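Local coordinates for protein 361aa long hypothetical D-aminopeptidase (Pyrococcus horikoshii, PDB 2DRH) that is probably an aminopeptidase of the S58 family, related to DmpA, although its function has not been established, at residues 1-6 with 325-329. Residues are numbered along the deposited sequence; the frame is centred on the assembly and turned at random.
Sequences MKAQEL and NSLLE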
loop_
_atom_site.group_PDB
_atom_site.type_symbol
_atom_site.label_atom_id
_atom_site.label_comp_id
_atom_site.label_asym_id
_atom_site.label_seq_id
_atom_site.Cartn_x
_atom_site.Cartn_y
_atom_site.Cartn_z
ATOM N N MET A 1 13.383 30.820 20.932
ATOM C CA MET A 1 13.999 30.627 19.588
ATOM C C MET A 1 14.126 29.145 19.243
ATOM O O MET A 1 13.165 28.386 19.383
ATOM C CB MET A 1 15.382 31.290 19.531
ATOM C CG MET A 1 15.752 32.069 20.784
ATOM S SD MET A 1 15.972 30.982 22.203
ATOM C CE MET A 1 17.716 31.202 22.523
ATOM N N LYS A 2 15.313 28.740 18.800
ATOM C CA LYS A 2 15.551 27.353 18.415
ATOM C C LYS A 2 16.371 26.603 19.460
ATOM O O LYS A 2 17.107 27.206 20.235
ATOM C CB LYS A 2 16.272 27.309 17.066
ATOM C CG LYS A 2 15.694 28.258 16.018
ATOM C CD LYS A 2 14.308 27.845 15.557
ATOM C CE LYS A 2 14.370 26.684 14.581
ATOM N NZ LYS A 2 15.013 27.063 13.294
ATOM N N ALA A 3 16.243 25.280 19.464
ATOM C CA ALA A 3 16.953 24.430 20.413
ATOM C C ALA A 3 18.457 24.693 20.472
ATOM O O ALA A 3 19.056 24.611 21.543
ATOM C CB ALA A 3 16.699 22.961 20.082
ATOM N N GLN A 4 19.064 25.001 19.329
ATOM C CA GLN A 4 20.503 25.262 19.280
ATOM C C GLN A 4 20.896 26.341 20.284
ATOM O O GLN A 4 21.662 26.088 21.213
ATOM C CB GLN A 4 20.922 25.706 17.875
ATOM C CG GLN A 4 20.585 24.718 16.766
ATOM C CD GLN A 4 21.249 23.367 16.954
ATOM O OE1 GLN A 4 22.463 23.278 17.144
ATOM N NE2 GLN A 4 20.453 22.302 16.893
ATOM N N GLU A 5 20.352 27.539 20.092
ATOM C CA GLU A 5 20.629 28.681 20.960
ATOM C C GLU A 5 20.326 28.417 22.440
ATOM O O GLU A 5 20.549 29.285 23.288
ATOM C CB GLU A 5 19.828 29.903 20.497
ATOM C CG GLU A 5 19.984 30.274 19.024
ATOM C CD GLU A 5 19.064 29.481 18.104
ATOM O OE1 GLU A 5 19.276 28.257 17.943
ATOM O OE2 GLU A 5 18.123 30.087 17.541
ATOM N N LEU A 6 19.809 27.231 22.749
ATOM C CA LEU A 6 19.502 26.869 24.129
ATOM C C LEU A 6 20.429 25.767 24.620
ATOM O O LEU A 6 20.297 25.287 25.745
ATOM C CB LEU A 6 18.052 26.397 24.261
ATOM C CG LEU A 6 16.955 27.454 24.170
ATOM C CD1 LEU A 6 15.611 26.799 24.437
ATOM C CD2 LEU A 6 17.215 28.552 25.187
ATOM N N ASN A 325 11.345 22.975 18.018
ATOM C CA ASN A 325 11.421 24.383 17.638
ATOM C C ASN A 325 10.039 25.007 17.453
ATOM O O ASN A 325 9.860 26.203 17.687
ATOM C CB ASN A 325 12.240 24.555 16.348
ATOM C CG ASN A 325 13.706 24.232 16.548
ATOM O OD1 ASN A 325 14.262 24.520 17.598
ATOM N ND2 ASN A 325 14.341 23.642 15.537
ATOM N N SER A 326 9.060 24.205 17.034
ATOM C CA SER A 326 7.704 24.720 16.844
ATOM C C SER A 326 7.141 25.129 18.200
ATOM O O SER A 326 6.289 26.012 18.285
ATOM C CB SER A 326 6.787 23.666 16.198
ATOM O OG SER A 326 6.397 22.673 17.133
ATOM N N LEU A 327 7.622 24.488 19.260
ATOM C CA LEU A 327 7.172 24.811 20.612
ATOM C C LEU A 327 7.974 26.007 21.143
ATOM O O LEU A 327 7.409 26.950 21.696
ATOM C CB LEU A 327 7.357 23.603 21.536
ATOM C CG LEU A 327 6.602 22.325 21.148
ATOM C CD1 LEU A 327 7.011 21.187 22.076
ATOM C CD2 LEU A 327 5.102 22.560 21.227
ATOM N N LEU A 328 9.290 25.963 20.954
ATOM C CA LEU A 328 10.179 27.037 21.395
ATOM C C LEU A 328 9.882 28.370 20.706
ATOM O O LEU A 328 10.100 29.435 21.285
ATOM C CB LEU A 328 11.639 26.652 21.130
ATOM C CG LEU A 328 12.264 25.572 22.018
ATOM C CD1 LEU A 328 13.625 25.144 21.478
ATOM C CD2 LEU A 328 12.396 26.118 23.422
ATOM N N GLU A 329 9.378 28.308 19.477
ATOM C CA GLU A 329 9.078 29.514 18.710
ATOM C C GLU A 329 7.653 30.028 18.895
ATOM O O GLU A 329 7.359 31.172 18.554
ATOM C CB GLU A 329 9.336 29.262 17.223
ATOM C CG GLU A 329 10.791 28.979 16.864
ATOM C CD GLU A 329 11.594 30.242 16.633
ATOM O OE1 GLU A 329 11.679 31.084 17.553
ATOM O OE2 GLU A 329 12.141 30.394 15.521
#
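The one hydrogen bond between residues 1-6 and 325-329 runs from the backbone Ala3 N to the side-chain Asn325 OD1, 2.8 Å long with an N-H...O angle of 164°, so it is short and nearly straight. Asn325 takes chi1 near -68°, which carries its amide across to the N-terminal loop; its ND2, on the Lys2 side, donates to Glu321 and to Ser187 O, so both ends of the amide are used. A second, looser electrostatic link joins the chain terminus to the last residue of 325-329: Met1 N lies 3.8 Å from Glu329 OE1, a long salt bridge. The aliphatic part of Lys2 runs between the side chains of Asn325 and Glu329, its CE 3.2 Å from Asn325 ND2 and its CD 3.3 Å from Glu329 OE2, van der Waals approaches of carbon atoms; its ammonium group continues to a salt bridge with Glu167 and a hydrogen bond to Asn19 O. Apolar packing centres on Leu328, whose CA-CB bond points toward residues 1-6: CD1 lies 4.0 Å from Ala3 CB and CD2 3.4 Å from CD1 of Leu6, in the 3-10 turn 4-6. Leu349 also touches Leu328, which thus meets both the N-terminal segment and helix 346-355. The single directional bond fixes the backbone at Ala3, whereas the long charge pair at exposed Met1 probably adds less; structurally, the contact packs the chain's start against the end of helix 309-328.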